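Local coordinates for glycosyl hydrolase family 88 (Pedobacter heparinus, PDB 3WIW), which hydrolyses unsaturated glucuronyl saccharides with specificity for heparin, as a bacterial glycoside hydrolase of family 88, at residues R232-H235 with T239-S242; S242-A245 with A249-L252. One frame throughout, in Å; residues are numbered along the deposited sequence.

Contact 1: R232-H235 with T239-S242; sequences RETH and TNES
N240 reaches back to the end of strand 229-233 and makes the one direct hydrogen bond between the segments. T234 N donates to N240 OD1 at 2.8 Å in a nearly straight bond (N-H...O angle 164°). The donor is tilted 28° from the carbonyl plane of the amide. N240 CG stands beside its own backbone N and anti to the carbonyl carbon (chi1 -68°), which turns the amide toward the strand end.

A water makes a second polar link. The water oxygen lies 2.7 Å from T234 OG1 and donates to S242 OG at 2.9 Å. T234 OG1 also bonds to G237 N, inside the connecting loop. S242 OG accepts a hydrogen bond from T239 N at 3.2 Å.

Van der Waals contacts fill in the rest. T234 leans on the backbone of T239: CB is 3.2 Å from T239 O, and the methyl CG2 lies 3.5 Å from T239 C. The amide of N240 lies against the start of the E233 side chain, with OD1 3.2 Å from E233 CB.

T239 to S242 form a type I beta turn, closed by S242 N to T239 O at 3.0 Å. R211 holds the carbonyl oxygens of N240 and S242. T234 is predicted to bind substrate. The contact lies at the surface, where the outer strand 229-233 pairs with strand 219-222 and the chain turns toward helix 245-262.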
ATOM      1  N   ARG A 232     -19.459   5.772  11.826  1.00 15.06           N
ATOM      2  CA  ARG A 232     -18.981   5.074  10.625  1.00 14.82           C
ATOM      3  C   ARG A 232     -19.043   6.107   9.510  1.00 14.37           C
ATOM      4  O   ARG A 232     -20.112   6.558   9.120  1.00 16.23           O
ATOM      5  CB  ARG A 232     -19.852   3.859  10.277  1.00 14.76           C
ATOM      6  CG  ARG A 232     -20.101   2.881  11.410  1.00 16.47           C
ATOM      7  CD  ARG A 232     -21.160   1.843  11.050  1.00 17.82           C
ATOM      8  NE  ARG A 232     -21.338   0.890  12.137  1.00 20.33           N
ATOM      9  CZ  ARG A 232     -22.092   1.112  13.199  1.00 24.28           C
ATOM     10  NH1 ARG A 232     -22.180   0.187  14.145  1.00 25.85           N
ATOM     11  NH2 ARG A 232     -22.744   2.262  13.315  1.00 25.99           N
ATOM     12  N   GLU A 233     -17.895   6.497   8.982  0.64 13.15           N
ATOM     13  CA  GLU A 233     -17.868   7.641   8.079  0.64 13.32           C
ATOM     14  C   GLU A 233     -16.710   7.617   7.103  0.64 10.41           C
ATOM     15  O   GLU A 233     -15.765   6.846   7.251  0.64  9.44           O
ATOM     16  CB  GLU A 233     -17.834   8.924   8.898  0.64 16.89           C
ATOM     17  CG  GLU A 233     -16.547   9.096   9.685  0.64 20.85           C
ATOM     18  CD  GLU A 233     -16.583  10.287  10.626  0.64 25.22           C
ATOM     19  OE1 GLU A 233     -15.515  10.919  10.820  0.64 26.66           O
ATOM     20  OE2 GLU A 233     -17.669  10.576  11.178  0.64 26.83           O
ATOM     21  N   THR A 234     -16.802   8.437   6.064  1.00 10.60           N
ATOM     22  CA  THR A 234     -15.708   8.530   5.112  1.00 10.20           C
ATOM     23  C   THR A 234     -14.674   9.562   5.567  1.00 11.17           C
ATOM     24  O   THR A 234     -14.922  10.395   6.441  1.00 14.38           O
ATOM     25  CB  THR A 234     -16.195   8.843   3.689  1.00 11.47           C
ATOM     26  OG1 THR A 234     -15.120   8.542   2.792  1.00 10.76           O
ATOM     27  CG2 THR A 234     -16.605  10.320   3.534  1.00 11.75           C
ATOM     28  N   HIS A 235     -13.513   9.515   4.944  1.00 10.70           N
ATOM     29  CA  HIS A 235     -12.572  10.610   5.021  1.00 11.52           C
ATOM     30  C   HIS A 235     -12.156  11.004   3.606  1.00 11.13           C
ATOM     31  O   HIS A 235     -12.273  12.166   3.237  1.00 13.12           O
ATOM     32  CB  HIS A 235     -11.377  10.262   5.912  1.00 14.42           C
ATOM     33  CG  HIS A 235     -10.438  11.400   6.115  1.00 18.98           C
ATOM     34  ND1 HIS A 235     -10.775  12.519   6.847  1.00 22.82           N
ATOM     35  CD2 HIS A 235      -9.165  11.589   5.695  1.00 21.16           C
ATOM     36  CE1 HIS A 235      -9.751  13.353   6.861  1.00 24.01           C
ATOM     37  NE2 HIS A 235      -8.766  12.815   6.163  1.00 23.58           N
ATOM     38  N   THR A 239     -18.780   9.642   0.001  1.00 10.19           N
ATOM     39  CA  THR A 239     -19.743   9.845   1.094  1.00 10.10           C
ATOM     40  C   THR A 239     -19.485   8.820   2.191  1.00 10.78           C
ATOM     41  O   THR A 239     -18.766   7.840   1.984  1.00 10.37           O
ATOM     42  CB  THR A 239     -21.213   9.627   0.663  1.00 11.87           C
ATOM     43  OG1 THR A 239     -21.442   8.225   0.476  1.00 11.15           O
ATOM     44  CG2 THR A 239     -21.596  10.387  -0.622  1.00 12.99           C
ATOM     45  N   ASN A 240     -20.137   8.997   3.331  1.00 10.62           N
ATOM     46  CA  ASN A 240     -20.044   7.998   4.394  1.00 11.92           C
ATOM     47  C   ASN A 240     -20.415   6.585   3.948  1.00 11.87           C
ATOM     48  O   ASN A 240     -19.888   5.591   4.488  1.00 12.08           O
ATOM     49  CB  ASN A 240     -20.903   8.389   5.604  1.00 12.15           C
ATOM     50  CG  ASN A 240     -20.377   9.614   6.325  1.00 12.71           C
ATOM     51  OD1 ASN A 240     -19.199   9.964   6.210  1.00 12.64           O
ATOM     52  ND2 ASN A 240     -21.248  10.274   7.067  1.00 14.57           N
ATOM     53  N   GLU A 241     -21.329   6.501   2.985  1.00 11.20           N
ATOM     54  CA  GLU A 241     -21.864   5.229   2.495  1.00 11.40           C
ATOM     55  C   GLU A 241     -21.069   4.621   1.355  1.00 11.51           C
ATOM     56  O   GLU A 241     -21.361   3.510   0.926  1.00 11.67           O
ATOM     57  CB  GLU A 241     -23.298   5.420   1.986  1.00 13.26           C
ATOM     58  CG  GLU A 241     -24.333   5.777   3.052  1.00 15.34           C
ATOM     59  CD  GLU A 241     -24.235   7.214   3.546  1.00 16.12           C
ATOM     60  OE1 GLU A 241     -24.022   8.140   2.718  1.00 16.85           O
ATOM     61  OE2 GLU A 241     -24.353   7.406   4.780  1.00 17.14           O
ATOM     62  N   SER A 242     -20.083   5.355   0.850  1.00 10.84           N
ATOM     63  CA  SER A 242     -19.455   4.989  -0.415  1.00 10.36           C
ATOM     64  C   SER A 242     -18.291   4.000  -0.289  1.00  9.42           C
ATOM     65  O   SER A 242     -17.818   3.667   0.823  1.00 10.32           O
ATOM     66  CB  SER A 242     -18.985   6.239  -1.170  1.00 10.40           C
ATOM     67  OG  SER A 242     -17.739   6.723  -0.659  1.00  9.70           O
TER
HETATM   68  O   HOH W   1     -16.052   6.258   1.640  1.00 10.26           O

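Contact 2: S242-A245 with A249-L252; sequences SAWA and AWGL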
ATOM      1  N   SER A 242     -20.083   5.355   0.850  1.00 10.84           N
ATOM      2  CA  SER A 242     -19.455   4.989  -0.415  1.00 10.36           C
ATOM      3  C   SER A 242     -18.291   4.000  -0.289  1.00  9.42           C
ATOM      4  O   SER A 242     -17.818   3.667   0.823  1.00 10.32           O
ATOM      5  CB  SER A 242     -18.985   6.239  -1.170  1.00 10.40           C
ATOM      6  OG  SER A 242     -17.739   6.723  -0.659  1.00  9.70           O
ATOM      7  N   ALA A 243     -17.809   3.571  -1.453  1.00 10.37           N
ATOM      8  CA  ALA A 243     -16.717   2.611  -1.572  1.00  9.78           C
ATOM      9  C   ALA A 243     -15.512   3.314  -2.204  1.00  8.88           C
ATOM     10  O   ALA A 243     -15.268   3.233  -3.412  1.00  9.88           O
ATOM     11  CB  ALA A 243     -17.151   1.371  -2.366  1.00 11.39           C
ATOM     12  N   TRP A 244     -14.779   4.028  -1.362  1.00  8.93           N
ATOM     13  CA  TRP A 244     -13.560   4.707  -1.788  1.00  8.64           C
ATOM     14  C   TRP A 244     -12.609   3.656  -2.364  1.00  8.14           C
ATOM     15  O   TRP A 244     -12.342   2.659  -1.691  1.00  8.40           O
ATOM     16  CB  TRP A 244     -12.972   5.437  -0.568  1.00  9.06           C
ATOM     17  CG  TRP A 244     -11.599   6.000  -0.770  1.00  9.29           C
ATOM     18  CD1 TRP A 244     -11.163   6.785  -1.797  1.00 11.19           C
ATOM     19  CD2 TRP A 244     -10.475   5.812   0.110  1.00  9.19           C
ATOM     20  NE1 TRP A 244      -9.831   7.114  -1.595  1.00 10.90           N
ATOM     21  CE2 TRP A 244      -9.389   6.513  -0.440  1.00 10.31           C
ATOM     22  CE3 TRP A 244     -10.291   5.131   1.327  1.00 10.32           C
ATOM     23  CZ2 TRP A 244      -8.126   6.547   0.173  1.00  9.98           C
ATOM     24  CZ3 TRP A 244      -9.035   5.134   1.916  1.00 10.18           C
ATOM     25  CH2 TRP A 244      -7.966   5.836   1.332  1.00 10.14           C
ATOM     26  N   ALA A 245     -12.113   3.828  -3.592  1.00  7.93           N
ATOM     27  CA  ALA A 245     -11.463   2.690  -4.271  1.00  7.69           C
ATOM     28  C   ALA A 245     -10.169   2.252  -3.589  1.00  7.35           C
ATOM     29  O   ALA A 245      -9.956   1.040  -3.386  1.00  8.39           O
ATOM     30  CB  ALA A 245     -11.217   2.988  -5.739  1.00  8.64           C
ATOM     31  N   ALA A 249      -9.156  -1.387  -1.838  1.00  7.93           N
ATOM     32  CA  ALA A 249      -7.886  -2.047  -2.128  1.00  7.38           C
ATOM     33  C   ALA A 249      -7.112  -2.339  -0.836  1.00  7.68           C
ATOM     34  O   ALA A 249      -6.608  -3.454  -0.666  1.00  8.07           O
ATOM     35  CB  ALA A 249      -7.039  -1.193  -3.044  1.00  9.11           C
ATOM     36  N   TRP A 250      -7.023  -1.374   0.079  1.00  7.88           N
ATOM     37  CA  TRP A 250      -6.311  -1.620   1.347  1.00  8.15           C
ATOM     38  C   TRP A 250      -6.972  -2.769   2.107  1.00  8.55           C
ATOM     39  O   TRP A 250      -6.288  -3.562   2.744  1.00  9.88           O
ATOM     40  CB  TRP A 250      -6.367  -0.402   2.239  1.00  8.45           C
ATOM     41  CG  TRP A 250      -5.651   0.857   1.836  1.00  7.76           C
ATOM     42  CD1 TRP A 250      -6.098   2.129   2.129  1.00  8.34           C
ATOM     43  CD2 TRP A 250      -4.347   1.025   1.228  1.00  8.57           C
ATOM     44  NE1 TRP A 250      -5.197   3.061   1.694  1.00  8.50           N
ATOM     45  CE2 TRP A 250      -4.102   2.418   1.161  1.00  8.31           C
ATOM     46  CE3 TRP A 250      -3.380   0.144   0.702  1.00  9.41           C
ATOM     47  CZ2 TRP A 250      -2.908   2.964   0.641  1.00  8.49           C
ATOM     48  CZ3 TRP A 250      -2.187   0.691   0.165  1.00  9.82           C
ATOM     49  CH2 TRP A 250      -1.975   2.094   0.136  1.00  9.10           C
ATOM     50  N   GLY A 251      -8.308  -2.866   2.071  1.00  8.38           N
ATOM     51  CA  GLY A 251      -9.014  -3.972   2.703  1.00  8.77           C
ATOM     52  C   GLY A 251      -8.646  -5.310   2.083  1.00  8.13           C
ATOM     53  O   GLY A 251      -8.297  -6.255   2.802  1.00  9.57           O
ATOM     54  N   LEU A 252      -8.726  -5.396   0.756  1.00  8.65           N
ATOM     55  CA  LEU A 252      -8.369  -6.634   0.068  1.00  9.05           C
ATOM     56  C   LEU A 252      -6.940  -7.062   0.434  1.00  9.19           C
ATOM     57  O   LEU A 252      -6.683  -8.218   0.802  1.00 10.06           O
ATOM     58  CB  LEU A 252      -8.478  -6.443  -1.443  1.00  8.77           C
ATOM     59  CG  LEU A 252      -8.046  -7.647  -2.271  1.00  9.45           C
ATOM     60  CD1 LEU A 252      -8.907  -8.890  -1.983  1.00 10.88           C
ATOM     61  CD2 LEU A 252      -8.063  -7.295  -3.767  1.00 11.69           C
TER
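W244 brings the outer corner of its six-membered ring up to the pyrrole side of W250. The closest atoms are W244 CH2 and W250 NE1, 3.9 Å apart. W244 CZ3 lies 4.2 Å from W250 CD1. The two indoles are steeply inclined, with ring planes at 71°, and the meeting is oblique. The six-membered ring of W244 and the five-membered ring of W250 have centroids 5.8 Å apart. Contact is therefore confined to a few atoms of each ring.

W244 CG lies anti to its backbone N (chi1 170°), which sends the indole out toward the helix. The CB of W250, in the second turn of the helix, already points toward the other segment.

One backbone hydrogen bond is added: A249 N donates to A245 O at 3.0 Å. It is an i to i+4 bond of the first helical turn. A249 CB lies 3.7 Å from A245 O. W244 occupies the N-cap position, and its carbonyl oxygen takes a hydrogen bond from the side chain of Q248.

All four touching residues are buried. The W244 ring is stacked with H218, and A249 and W250 pack on V311 of helix 306-322. W250 NE1 also gives a weak hydrogen bond to D174, the predicted proton donor, which W244 touches as well. W250 is itself a predicted substrate-binding residue. W250, and W244 beside it, probably line the active-site end of the (alpha/alpha)6 barrel, the fold of this hydrolase.

How the contacts relate
Along the chain, contact 1 comes first and contact 2 continues from it. Contact 1 closes the short loop that leaves strand 229-233, with three residues between its segments. Contact 2 also spans three residues, but these belong to the opening turn of helix 245-262. The two contacts neither nest nor cross. They follow in series and share S242, the last residue of the first and the first of the second, and otherwise do not meet. Their centres are about 11 Å apart. Together they carry the chain from the surface sheet down to the buried helix start, linking T234 and W250, two predicted substrate-binding residues.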